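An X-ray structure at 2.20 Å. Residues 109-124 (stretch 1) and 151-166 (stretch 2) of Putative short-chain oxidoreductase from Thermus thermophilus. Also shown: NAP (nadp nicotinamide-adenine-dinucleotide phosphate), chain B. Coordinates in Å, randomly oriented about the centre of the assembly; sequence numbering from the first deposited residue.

Stretch 1 (109-124) RFQKGARAVFFGAYPR
Stretch 2 151-166: ELLREGVHLVLVRLPA

Parallel strands pair by a staggered ladder in which alternate residues of each strand supply both bonds, and this contact is a worked example. Stretch 2 opens in the closing part of a helix that began earlier in the chain, from which Leu152 (m, m) brings CD1 to 4.3 Å from Phe110 CE2. Gly156 (phi 80°, psi 21°) is the first residue to leave helical angles, in a Schellman motif; there an ideal CB would clash with Lys112 CD; Gly156 O accepts from Gly113 N at 2.6 Å, inside the type II turn Gln111 to Ala114. Val157 (t) lays CG1 over the Phe110 ring, 4.1 Å from its centroid.

Strand 158-162 then runs parallel to 114-119, at 25°, with Arg115 opposite His158, Val117 opposite Val160 and Phe119 opposite Val162. His158 N donates to Ala114 O (2.9 Å) and His158 O accepts from Ala116 N (2.9 Å). Leu159 (m, t) packs CD2 against Ala116 CB at 3.7 Å, on the face opposite His158, Val160 and Val162. Val160 N reaches Ala116 O (2.9 Å) and Val160 O receives Phe118 N (3.1 Å). Val162 N to Phe118 O (2.9 Å) and Gly120 N to Val162 O (2.8 Å) complete the ladder, while Val162 CG2 meets Val117 CG1 at 3.5 Å.

Beyond it, Arg163 CB covers the Tyr122 ring (m), 3.9 Å from its centroid. Water 1 joins Gly120 O, Val162 O and Leu164 N.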

ATOM      1  N   ARG A 109     -12.713  -4.904 -19.370  1.00 17.49           N
ATOM      2  CA  ARG A 109     -13.107  -4.304 -20.639  1.00 15.59           C
ATOM      3  C   ARG A 109     -14.136  -3.252 -20.234  1.00 20.52           C
ATOM      4  O   ARG A 109     -15.067  -3.559 -19.491  1.00 20.66           O
ATOM      5  CB  ARG A 109     -13.770  -5.333 -21.552  1.00 22.59           C
ATOM      6  CG  ARG A 109     -12.820  -6.147 -22.409  1.00 31.14           C
ATOM      7  CD  ARG A 109     -11.869  -6.989 -21.588  1.00 38.63           C
ATOM      8  NE  ARG A 109     -11.226  -8.000 -22.424  1.00 45.14           N
ATOM      9  CZ  ARG A 109     -10.125  -8.661 -22.089  1.00 48.95           C
ATOM     10  NH1 ARG A 109      -9.528  -8.421 -20.929  1.00 35.73           N
ATOM     11  NH2 ARG A 109      -9.620  -9.565 -22.917  1.00 55.07           N
ATOM     12  N   PHE A 110     -13.972  -2.023 -20.710  1.00 18.89           N
ATOM     13  CA  PHE A 110     -14.892  -0.944 -20.362  1.00 20.47           C
ATOM     14  C   PHE A 110     -15.526  -0.259 -21.560  1.00 19.57           C
ATOM     15  O   PHE A 110     -14.905  -0.124 -22.610  1.00 19.94           O
ATOM     16  CB  PHE A 110     -14.167   0.144 -19.560  1.00 18.84           C
ATOM     17  CG  PHE A 110     -13.781  -0.263 -18.167  1.00 23.03           C
ATOM     18  CD1 PHE A 110     -14.753  -0.504 -17.202  1.00 15.09           C
ATOM     19  CD2 PHE A 110     -12.437  -0.365 -17.809  1.00 18.82           C
ATOM     20  CE1 PHE A 110     -14.395  -0.836 -15.896  1.00 18.35           C
ATOM     21  CE2 PHE A 110     -12.065  -0.698 -16.504  1.00 15.12           C
ATOM     22  CZ  PHE A 110     -13.045  -0.934 -15.546  1.00 16.52           C
ATOM     23  N   GLN A 111     -16.766   0.188 -21.379  1.00 19.31           N
ATOM     24  CA  GLN A 111     -17.490   0.937 -22.402  1.00 22.71           C
ATOM     25  C   GLN A 111     -17.072   2.380 -22.118  1.00 23.45           C
ATOM     26  O   GLN A 111     -16.681   2.694 -20.991  1.00 23.57           O
ATOM     27  CB  GLN A 111     -19.007   0.829 -22.188  1.00 16.65           C
ATOM     28  CG  GLN A 111     -19.601  -0.551 -22.419  1.00 12.67           C
ATOM     29  CD  GLN A 111     -19.812  -0.848 -23.887  1.00 16.34           C
ATOM     30  OE1 GLN A 111     -19.207  -0.208 -24.753  1.00 21.45           O
ATOM     31  NE2 GLN A 111     -20.661  -1.828 -24.179  1.00 12.87           N
ATOM     32  N   LYS A 112     -17.137   3.252 -23.116  1.00 24.66           N
ATOM     33  CA  LYS A 112     -16.801   4.654 -22.879  1.00 25.78           C
ATOM     34  C   LYS A 112     -17.820   5.148 -21.856  1.00 21.96           C
ATOM     35  O   LYS A 112     -18.987   4.765 -21.909  1.00 24.63           O
ATOM     36  CB  LYS A 112     -16.929   5.470 -24.170  1.00 35.63           C
ATOM     37  CG  LYS A 112     -15.852   5.183 -25.213  1.00 45.03           C
ATOM     38  CD  LYS A 112     -14.492   5.691 -24.754  1.00 58.85           C
ATOM     39  CE  LYS A 112     -13.406   5.418 -25.787  1.00 68.34           C
ATOM     40  NZ  LYS A 112     -13.661   6.126 -27.072  1.00 78.52           N
ATOM     41  N   GLY A 113     -17.389   5.975 -20.914  1.00 19.34           N
ATOM     42  CA  GLY A 113     -18.319   6.479 -19.917  1.00 15.46           C
ATOM     43  C   GLY A 113     -18.499   5.582 -18.702  1.00 18.64           C
ATOM     44  O   GLY A 113     -19.180   5.948 -17.747  1.00 16.69           O
ATOM     45  N   ALA A 114     -17.881   4.408 -18.720  1.00 21.44           N
ATOM     46  CA  ALA A 114     -18.013   3.487 -17.597  1.00 15.63           C
ATOM     47  C   ALA A 114     -17.439   4.049 -16.299  1.00 22.72           C
ATOM     48  O   ALA A 114     -16.592   4.948 -16.305  1.00 21.34           O
ATOM     49  CB  ALA A 114     -17.334   2.170 -17.928  1.00 14.24           C
ATOM     50  N   ARG A 115     -17.929   3.515 -15.186  1.00 15.72           N
ATOM     51  CA  ARG A 115     -17.460   3.902 -13.865  1.00 16.94           C
ATOM     52  C   ARG A 115     -16.935   2.644 -13.194  1.00 19.00           C
ATOM     53  O   ARG A 115     -17.486   1.556 -13.374  1.00 19.10           O
ATOM     54  CB  ARG A 115     -18.607   4.494 -13.047  1.00 21.67           C
ATOM     55  CG  ARG A 115     -19.155   5.774 -13.650  1.00 35.95           C
ATOM     56  CD  ARG A 115     -20.573   6.045 -13.202  1.00 42.16           C
ATOM     57  NE  ARG A 115     -21.134   7.185 -13.918  1.00 59.38           N
ATOM     58  CZ  ARG A 115     -22.420   7.519 -13.903  1.00 69.70           C
ATOM     59  NH1 ARG A 115     -23.288   6.796 -13.207  1.00 75.68           N
ATOM     60  NH2 ARG A 115     -22.836   8.575 -14.590  1.00 76.95           N
ATOM     61  N   ALA A 116     -15.855   2.788 -12.442  1.00 18.54           N
ATOM     62  CA  ALA A 116     -15.257   1.663 -11.737  1.00 17.13           C
ATOM     63  C   ALA A 116     -15.100   2.133 -10.301  1.00 18.33           C
ATOM     64  O   ALA A 116     -14.351   3.071 -10.013  1.00 20.71           O
ATOM     65  CB  ALA A 116     -13.910   1.303 -12.357  1.00 18.48           C
ATOM     66  N   VAL A 117     -15.830   1.476  -9.407  1.00 16.12           N
ATOM     67  CA  VAL A 117     -15.864   1.832  -7.998  1.00 11.55           C
ATOM     68  C   VAL A 117     -15.021   0.929  -7.111  1.00 17.74           C
ATOM     69  O   VAL A 117     -15.102  -0.296  -7.194  1.00 17.47           O
ATOM     70  CB  VAL A 117     -17.330   1.812  -7.485  1.00 17.52           C
ATOM     71  CG1 VAL A 117     -17.399   2.312  -6.058  1.00 13.66           C
ATOM     72  CG2 VAL A 117     -18.214   2.651  -8.407  1.00 15.96           C
ATOM     73  N   PHE A 118     -14.226   1.554  -6.249  1.00 15.15           N
ATOM     74  CA  PHE A 118     -13.354   0.835  -5.326  1.00 14.08           C
ATOM     75  C   PHE A 118     -13.567   1.420  -3.942  1.00 11.39           C
ATOM     76  O   PHE A 118     -14.052   2.545  -3.805  1.00 17.28           O
ATOM     77  CB  PHE A 118     -11.893   0.990  -5.763  1.00 15.55           C
ATOM     78  CG  PHE A 118     -11.598   0.364  -7.095  1.00 15.37           C
ATOM     79  CD1 PHE A 118     -11.190  -0.966  -7.180  1.00 15.08           C
ATOM     80  CD2 PHE A 118     -11.773   1.090  -8.271  1.00 16.38           C
ATOM     81  CE1 PHE A 118     -10.962  -1.569  -8.414  1.00 13.07           C
ATOM     82  CE2 PHE A 118     -11.548   0.502  -9.513  1.00 14.70           C
ATOM     83  CZ  PHE A 118     -11.144  -0.830  -9.586  1.00 13.83           C
ATOM     84  N   PHE A 119     -13.197   0.665  -2.916  1.00 13.85           N
ATOM     85  CA  PHE A 119     -13.392   1.111  -1.547  1.00 16.31           C
ATOM     86  C   PHE A 119     -12.086   1.293  -0.765  1.00 19.72           C
ATOM     87  O   PHE A 119     -11.312   0.350  -0.591  1.00 17.02           O
ATOM     88  CB  PHE A 119     -14.318   0.114  -0.840  1.00 13.50           C
ATOM     89  CG  PHE A 119     -15.663  -0.033  -1.513  1.00 14.91           C
ATOM     90  CD1 PHE A 119     -16.727   0.803  -1.167  1.00 12.39           C
ATOM     91  CD2 PHE A 119     -15.845  -0.961  -2.536  1.00 15.48           C
ATOM     92  CE1 PHE A 119     -17.953   0.719  -1.835  1.00 14.85           C
ATOM     93  CE2 PHE A 119     -17.068  -1.055  -3.215  1.00 20.20           C
ATOM     94  CZ  PHE A 119     -18.126  -0.213  -2.864  1.00 17.35           C
ATOM     95  N   GLY A 120     -11.850   2.519  -0.306  1.00 17.92           N
ATOM     96  CA  GLY A 120     -10.654   2.806   0.463  1.00 22.71           C
ATOM     97  C   GLY A 120     -11.014   2.875   1.934  1.00 26.13           C
ATOM     98  O   GLY A 120     -11.740   2.017   2.436  1.00 20.55           O
ATOM     99  N   ALA A 121     -10.521   3.897   2.627  1.00 22.80           N
ATOM    100  CA  ALA A 121     -10.817   4.051   4.047  1.00 27.33           C
ATOM    101  C   ALA A 121     -10.435   5.425   4.570  1.00 20.77           C
ATOM    102  O   ALA A 121      -9.513   6.057   4.059  1.00 24.56           O
ATOM    103  CB  ALA A 121     -10.087   2.986   4.851  1.00 17.28           C
ATOM    104  N   TYR A 122     -11.160   5.885   5.584  1.00 22.67           N
ATOM    105  CA  TYR A 122     -10.862   7.164   6.213  1.00 24.21           C
ATOM    106  C   TYR A 122      -9.565   6.934   6.983  1.00 26.72           C
ATOM    107  O   TYR A 122      -9.522   6.118   7.902  1.00 25.80           O
ATOM    108  CB  TYR A 122     -11.982   7.558   7.179  1.00 24.19           C
ATOM    109  CG  TYR A 122     -13.233   8.063   6.490  1.00 31.98           C
ATOM    110  CD1 TYR A 122     -13.223   9.266   5.786  1.00 24.41           C
ATOM    111  CD2 TYR A 122     -14.426   7.340   6.539  1.00 27.41           C
ATOM    112  CE1 TYR A 122     -14.360   9.737   5.147  1.00 21.83           C
ATOM    113  CE2 TYR A 122     -15.576   7.804   5.901  1.00 28.84           C
ATOM    114  CZ  TYR A 122     -15.534   9.004   5.208  1.00 27.83           C
ATOM    115  OH  TYR A 122     -16.661   9.476   4.578  1.00 31.14           O
ATOM    116  N   PRO A 123      -8.488   7.642   6.607  1.00 27.61           N
ATOM    117  CA  PRO A 123      -7.171   7.526   7.247  1.00 30.95           C
ATOM    118  C   PRO A 123      -7.174   7.549   8.775  1.00 31.09           C
ATOM    119  O   PRO A 123      -6.604   6.665   9.417  1.00 31.73           O
ATOM    120  CB  PRO A 123      -6.399   8.702   6.658  1.00 26.65           C
ATOM    121  CG  PRO A 123      -6.978   8.819   5.287  1.00 30.85           C
ATOM    122  CD  PRO A 123      -8.459   8.662   5.543  1.00 22.66           C
ATOM    123  N   ARG A 124      -7.815   8.558   9.358  1.00 36.75           N
ATOM    124  CA  ARG A 124      -7.859   8.684  10.811  1.00 38.80           C
ATOM    125  C   ARG A 124      -8.522   7.496  11.497  1.00 35.98           C
ATOM    126  O   ARG A 124      -8.240   7.203  12.660  1.00 33.71           O
ATOM    127  CB  ARG A 124      -8.592   9.967  11.212  1.00 46.07           C
ATOM    128  CG  ARG A 124      -7.998  11.239  10.638  1.00 59.83           C
ATOM    129  CD  ARG A 124      -8.681  12.464  11.228  1.00 78.95           C
ATOM    130  NE  ARG A 124      -8.335  13.692  10.516  1.00 93.80           N
ATOM    131  CZ  ARG A 124      -8.661  13.939   9.250  1.00102.36           C
ATOM    132  NH1 ARG A 124      -9.344  13.042   8.550  1.00105.00           N
ATOM    133  NH2 ARG A 124      -8.306  15.084   8.684  1.00103.86           N
ATOM    134  N   GLU A 151      -4.980   7.788 -16.547  1.00 22.06           N
ATOM    135  CA  GLU A 151      -4.804   6.732 -17.537  1.00 25.01           C
ATOM    136  C   GLU A 151      -6.173   6.232 -17.990  1.00 29.23           C
ATOM    137  O   GLU A 151      -6.432   6.095 -19.183  1.00 32.24           O
ATOM    138  CB  GLU A 151      -4.022   5.558 -16.945  1.00 28.00           C
ATOM    139  CG  GLU A 151      -2.551   5.825 -16.701  1.00 48.47           C
ATOM    140  CD  GLU A 151      -1.830   4.604 -16.159  1.00 50.14           C
ATOM    141  OE1 GLU A 151      -1.947   3.520 -16.774  1.00 50.43           O
ATOM    142  OE2 GLU A 151      -1.145   4.729 -15.121  1.00 46.66           O
ATOM    143  N   LEU A 152      -7.042   5.954 -17.024  1.00 22.68           N
ATOM    144  CA  LEU A 152      -8.379   5.452 -17.315  1.00 29.52           C
ATOM    145  C   LEU A 152      -9.283   6.489 -17.974  1.00 24.36           C
ATOM    146  O   LEU A 152     -10.072   6.157 -18.858  1.00 24.66           O
ATOM    147  CB  LEU A 152      -9.026   4.925 -16.029  1.00 22.66           C
ATOM    148  CG  LEU A 152      -8.627   3.503 -15.612  1.00 31.44           C
ATOM    149  CD1 LEU A 152      -9.254   2.502 -16.579  1.00 28.78           C
ATOM    150  CD2 LEU A 152      -7.106   3.353 -15.597  1.00 22.20           C
ATOM    151  N   LEU A 153      -9.163   7.745 -17.554  1.00 27.90           N
ATOM    152  CA  LEU A 153      -9.984   8.803 -18.125  1.00 29.01           C
ATOM    153  C   LEU A 153      -9.718   8.910 -19.623  1.00 32.16           C
ATOM    154  O   LEU A 153     -10.602   9.285 -20.392  1.00 33.17           O
ATOM    155  CB  LEU A 153      -9.688  10.136 -17.441  1.00 33.85           C
ATOM    156  CG  LEU A 153     -10.643  11.290 -17.763  1.00 44.88           C
ATOM    157  CD1 LEU A 153     -12.080  10.898 -17.424  1.00 38.86           C
ATOM    158  CD2 LEU A 153     -10.227  12.519 -16.973  1.00 44.60           C
ATOM    159  N   ARG A 154      -8.499   8.570 -20.029  1.00 32.79           N
ATOM    160  CA  ARG A 154      -8.117   8.618 -21.435  1.00 37.05           C
ATOM    161  C   ARG A 154      -8.936   7.603 -22.225  1.00 41.10           C
ATOM    162  O   ARG A 154      -9.141   7.761 -23.427  1.00 40.20           O
ATOM    163  CB  ARG A 154      -6.625   8.314 -21.588  1.00 43.05           C
ATOM    164  CG  ARG A 154      -5.709   9.326 -20.920  1.00 56.04           C
ATOM    165  CD  ARG A 154      -4.294   8.780 -20.806  1.00 73.58           C
ATOM    166  NE  ARG A 154      -3.399   9.686 -20.090  1.00 79.59           N
ATOM    167  CZ  ARG A 154      -2.170   9.363 -19.696  1.00 80.11           C
ATOM    168  NH1 ARG A 154      -1.688   8.152 -19.946  1.00 73.05           N
ATOM    169  NH2 ARG A 154      -1.422  10.251 -19.054  1.00 80.54           N
ATOM    170  N   GLU A 155      -9.395   6.557 -21.543  1.00 32.33           N
ATOM    171  CA  GLU A 155     -10.210   5.524 -22.175  1.00 33.31           C
ATOM    172  C   GLU A 155     -11.686   5.859 -21.991  1.00 27.07           C
ATOM    173  O   GLU A 155     -12.555   5.089 -22.393  1.00 30.07           O
ATOM    174  CB  GLU A 155      -9.939   4.153 -21.546  1.00 34.05           C
ATOM    175  CG  GLU A 155      -8.541   3.608 -21.752  1.00 33.40           C
ATOM    176  CD  GLU A 155      -8.369   2.225 -21.146  1.00 37.56           C
ATOM    177  OE1 GLU A 155      -9.118   1.301 -21.528  1.00 35.59           O
ATOM    178  OE2 GLU A 155      -7.484   2.058 -20.285  1.00 40.76           O
ATOM    179  N   GLY A 156     -11.961   7.005 -21.375  1.00 28.41           N
ATOM    180  CA  GLY A 156     -13.334   7.408 -21.135  1.00 27.02           C
ATOM    181  C   GLY A 156     -13.921   6.713 -19.916  1.00 30.26           C
ATOM    182  O   GLY A 156     -15.140   6.615 -19.770  1.00 24.59           O
ATOM    183  N   VAL A 157     -13.047   6.236 -19.034  1.00 27.66           N
ATOM    184  CA  VAL A 157     -13.475   5.536 -17.828  1.00 24.75           C
ATOM    185  C   VAL A 157     -13.225   6.357 -16.568  1.00 27.31           C
ATOM    186  O   VAL A 157     -12.132   6.894 -16.368  1.00 27.04           O
ATOM    187  CB  VAL A 157     -12.741   4.190 -17.693  1.00 20.20           C
ATOM    188  CG1 VAL A 157     -13.209   3.461 -16.445  1.00 18.77           C
ATOM    189  CG2 VAL A 157     -12.988   3.347 -18.928  1.00 15.08           C
ATOM    190  N   HIS A 158     -14.238   6.443 -15.715  1.00 24.43           N
ATOM    191  CA  HIS A 158     -14.123   7.204 -14.481  1.00 25.32           C
ATOM    192  C   HIS A 158     -13.930   6.315 -13.268  1.00 31.08           C
ATOM    193  O   HIS A 158     -14.782   5.479 -12.961  1.00 24.74           O
ATOM    194  CB  HIS A 158     -15.367   8.059 -14.258  1.00 23.08           C
ATOM    195  CG  HIS A 158     -15.717   8.927 -15.422  1.00 38.63           C
ATOM    196  ND1 HIS A 158     -16.361   8.445 -16.541  1.00 44.48           N
ATOM    197  CD2 HIS A 158     -15.503  10.245 -15.649  1.00 34.39           C
ATOM    198  CE1 HIS A 158     -16.530   9.429 -17.405  1.00 41.55           C
ATOM    199  NE2 HIS A 158     -16.017  10.531 -16.889  1.00 45.85           N
ATOM    200  N   LEU A 159     -12.809   6.505 -12.579  1.00 22.72           N
ATOM    201  CA  LEU A 159     -12.521   5.741 -11.374  1.00 24.13           C
ATOM    202  C   LEU A 159     -13.107   6.517 -10.207  1.00 18.87           C
ATOM    203  O   LEU A 159     -12.911   7.724 -10.098  1.00 24.06           O
ATOM    204  CB  LEU A 159     -11.012   5.583 -11.171  1.00 23.82           C
ATOM    205  CG  LEU A 159     -10.235   4.774 -12.212  1.00 29.27           C
ATOM    206  CD1 LEU A 159      -8.750   4.758 -11.836  1.00 29.68           C
ATOM    207  CD2 LEU A 159     -10.778   3.357 -12.282  1.00 28.05           C
ATOM    208  N   VAL A 160     -13.838   5.823  -9.344  1.00 21.49           N
ATOM    209  CA  VAL A 160     -14.455   6.449  -8.184  1.00 18.42           C
ATOM    210  C   VAL A 160     -13.939   5.779  -6.912  1.00 25.47           C
ATOM    211  O   VAL A 160     -14.026   4.559  -6.763  1.00 24.82           O
ATOM    212  CB  VAL A 160     -15.995   6.306  -8.233  1.00 17.10           C
ATOM    213  CG1 VAL A 160     -16.626   6.988  -7.033  1.00 16.56           C
ATOM    214  CG2 VAL A 160     -16.528   6.896  -9.532  1.00 19.75           C
ATOM    215  N   LEU A 161     -13.390   6.579  -6.004  1.00 24.79           N
ATOM    216  CA  LEU A 161     -12.882   6.056  -4.745  1.00 15.64           C
ATOM    217  C   LEU A 161     -13.905   6.339  -3.650  1.00 18.76           C
ATOM    218  O   LEU A 161     -14.257   7.489  -3.395  1.00 17.30           O
ATOM    219  CB  LEU A 161     -11.537   6.707  -4.398  1.00 25.68           C
ATOM    220  CG  LEU A 161     -10.748   6.187  -3.187  1.00 29.93           C
ATOM    221  CD1 LEU A 161     -11.370   6.671  -1.897  1.00 39.17           C
ATOM    222  CD2 LEU A 161     -10.704   4.670  -3.224  1.00 23.31           C
ATOM    223  N   VAL A 162     -14.385   5.283  -3.005  1.00 20.74           N
ATOM    224  CA  VAL A 162     -15.374   5.438  -1.947  1.00 16.21           C
ATOM    225  C   VAL A 162     -14.801   5.225  -0.548  1.00 14.15           C
ATOM    226  O   VAL A 162     -14.079   4.257  -0.298  1.00 17.31           O
ATOM    227  CB  VAL A 162     -16.549   4.440  -2.127  1.00 19.07           C
ATOM    228  CG1 VAL A 162     -17.541   4.600  -0.980  1.00 14.83           C
ATOM    229  CG2 VAL A 162     -17.228   4.655  -3.478  1.00 12.31           C
ATOM    230  N   ARG A 163     -15.123   6.142   0.358  1.00 13.72           N
ATOM    231  CA  ARG A 163     -14.698   6.032   1.744  1.00 18.70           C
ATOM    232  C   ARG A 163     -15.963   5.872   2.577  1.00 19.85           C
ATOM    233  O   ARG A 163     -16.758   6.799   2.716  1.00 20.16           O
ATOM    234  CB  ARG A 163     -13.912   7.269   2.182  1.00 21.97           C
ATOM    235  CG  ARG A 163     -12.455   7.244   1.739  1.00 24.30           C
ATOM    236  CD  ARG A 163     -11.715   8.501   2.178  1.00 27.56           C
ATOM    237  NE  ARG A 163     -10.294   8.446   1.850  1.00 22.60           N
ATOM    238  CZ  ARG A 163      -9.441   9.442   2.064  1.00 31.05           C
ATOM    239  NH1 ARG A 163      -9.868  10.577   2.604  1.00 27.28           N
ATOM    240  NH2 ARG A 163      -8.158   9.302   1.750  1.00 27.50           N
ATOM    241  N   LEU A 164     -16.147   4.673   3.113  1.00 18.74           N
ATOM    242  CA  LEU A 164     -17.319   4.366   3.910  1.00 22.73           C
ATOM    243  C   LEU A 164     -17.004   4.311   5.389  1.00 27.83           C
ATOM    244  O   LEU A 164     -15.890   3.977   5.784  1.00 20.84           O
ATOM    245  CB  LEU A 164     -17.892   2.999   3.511  1.00 16.25           C
ATOM    246  CG  LEU A 164     -18.486   2.785   2.116  1.00 23.63           C
ATOM    247  CD1 LEU A 164     -18.718   1.302   1.887  1.00 25.70           C
ATOM    248  CD2 LEU A 164     -19.782   3.554   1.984  1.00 18.85           C
ATOM    249  N   PRO A 165     -17.985   4.666   6.231  1.00 25.98           N
ATOM    250  CA  PRO A 165     -17.769   4.614   7.677  1.00 23.77           C
ATOM    251  C   PRO A 165     -17.975   3.126   7.986  1.00 23.65           C
ATOM    252  O   PRO A 165     -18.123   2.326   7.059  1.00 23.99           O
ATOM    253  CB  PRO A 165     -18.894   5.485   8.218  1.00 26.10           C
ATOM    254  CG  PRO A 165     -20.007   5.209   7.241  1.00 25.98           C
ATOM    255  CD  PRO A 165     -19.293   5.263   5.908  1.00 22.51           C
ATOM    256  N   ALA A 166     -17.991   2.733   9.250  1.00 21.10           N
ATOM    257  CA  ALA A 166     -18.189   1.316   9.549  1.00 21.85           C
ATOM    258  C   ALA A 166     -19.537   0.832   8.993  1.00 29.19           C
ATOM    259  O   ALA A 166     -20.536   1.558   9.037  1.00 18.62           O
ATOM    260  CB  ALA A 166     -18.122   1.077  11.050  1.00 21.85           C
TER
HETATM  261  PA  NAP B 500     -17.190  -8.769   3.452  1.00 17.20           P
HETATM  262  O1A NAP B 500     -16.179  -9.667   4.325  1.00 15.17           O
HETATM  263  O2A NAP B 500     -18.599  -8.897   3.888  1.00 15.79           O
HETATM  264  O5B NAP B 500     -16.984  -9.240   1.928  1.00 18.56           O
HETATM  265  C5B NAP B 500     -15.669  -9.340   1.377  1.00 15.52           C
HETATM  266  C4B NAP B 500     -15.741  -9.827  -0.070  1.00 20.89           C
HETATM  267  O4B NAP B 500     -14.400  -9.895  -0.586  1.00 20.90           O
HETATM  268  C3B NAP B 500     -16.313 -11.247  -0.125  1.00 20.66           C
HETATM  269  O3B NAP B 500     -17.197 -11.371  -1.243  1.00 24.78           O
HETATM  270  C2B NAP B 500     -15.063 -12.095  -0.354  1.00 19.79           C
HETATM  271  O2B NAP B 500     -15.411 -13.263  -1.100  1.00 21.54           O
HETATM  272  C1B NAP B 500     -14.317 -11.143  -1.288  1.00 17.35           C
HETATM  273  N9A NAP B 500     -12.910 -11.572  -1.440  1.00 23.60           N
HETATM  274  C8A NAP B 500     -11.996 -11.598  -0.472  1.00 19.38           C
HETATM  275  N7A NAP B 500     -10.849 -12.069  -0.957  1.00 21.90           N
HETATM  276  C5A NAP B 500     -11.034 -12.343  -2.244  1.00 15.59           C
HETATM  277  C6A NAP B 500     -10.227 -12.867  -3.247  1.00 24.31           C
HETATM  278  N6A NAP B 500      -8.963 -13.195  -2.992  1.00 15.51           N
HETATM  279  N1A NAP B 500     -10.745 -13.039  -4.471  1.00 20.22           N
HETATM  280  C2A NAP B 500     -12.000 -12.718  -4.732  1.00 22.83           C
HETATM  281  N3A NAP B 500     -12.797 -12.219  -3.803  1.00 12.63           N
HETATM  282  C4A NAP B 500     -12.347 -12.023  -2.556  1.00 20.19           C
HETATM  283  O3  NAP B 500     -16.611  -7.268   3.548  1.00 16.51           O
HETATM  284  PN  NAP B 500     -17.489  -5.964   3.199  1.00 19.25           P
HETATM  285  O1N NAP B 500     -17.896  -5.301   4.460  1.00 18.87           O
HETATM  286  O2N NAP B 500     -18.536  -6.307   2.211  1.00 19.76           O
HETATM  287  O5D NAP B 500     -16.417  -4.991   2.495  1.00 18.99           O
HETATM  288  C5D NAP B 500     -16.465  -4.743   1.087  1.00 18.84           C
HETATM  289  C4D NAP B 500     -15.445  -3.677   0.677  1.00 15.42           C
HETATM  290  O4D NAP B 500     -15.751  -2.489   1.435  1.00 17.45           O
HETATM  291  C3D NAP B 500     -14.030  -4.091   1.088  1.00 17.59           C
HETATM  292  O3D NAP B 500     -13.048  -3.449   0.270  1.00 19.98           O
HETATM  293  C2D NAP B 500     -13.962  -3.543   2.511  1.00 18.43           C
HETATM  294  O2D NAP B 500     -12.609  -3.346   2.932  1.00 18.66           O
HETATM  295  C1D NAP B 500     -14.610  -2.183   2.256  1.00 15.66           C
HETATM  296  N1N NAP B 500     -14.981  -1.473   3.500  1.00 18.11           N
HETATM  297  C2N NAP B 500     -15.784  -2.105   4.458  1.00 16.99           C
HETATM  298  C3N NAP B 500     -16.125  -1.434   5.626  1.00 20.84           C
HETATM  299  C7N NAP B 500     -17.008  -2.120   6.671  1.00 26.68           C
HETATM  300  O7N NAP B 500     -17.174  -1.624   7.784  1.00 22.87           O
HETATM  301  N7N NAP B 500     -17.551  -3.269   6.279  1.00 13.22           N
HETATM  302  C4N NAP B 500     -15.669  -0.139   5.844  1.00 25.48           C
HETATM  303  C5N NAP B 500     -14.872   0.494   4.895  1.00 28.51           C
HETATM  304  C6N NAP B 500     -14.526  -0.167   3.723  1.00 23.26           C
HETATM  305  P2B NAP B 500     -15.819 -14.645  -0.379  1.00 34.07           P
HETATM  306  O1X NAP B 500     -16.709 -14.276   0.911  1.00 30.57           O
HETATM  307  O2X NAP B 500     -16.803 -15.381  -1.421  1.00 29.87           O
HETATM  308  O3X NAP B 500     -14.641 -15.471  -0.034  1.00 35.27           O
HETATM  309  O   HOH W   1     -14.390   2.534   1.787  1.00 30.54           O
HETATM  310  O   HOH W   2     -13.056   3.749   6.755  1.00 27.84           O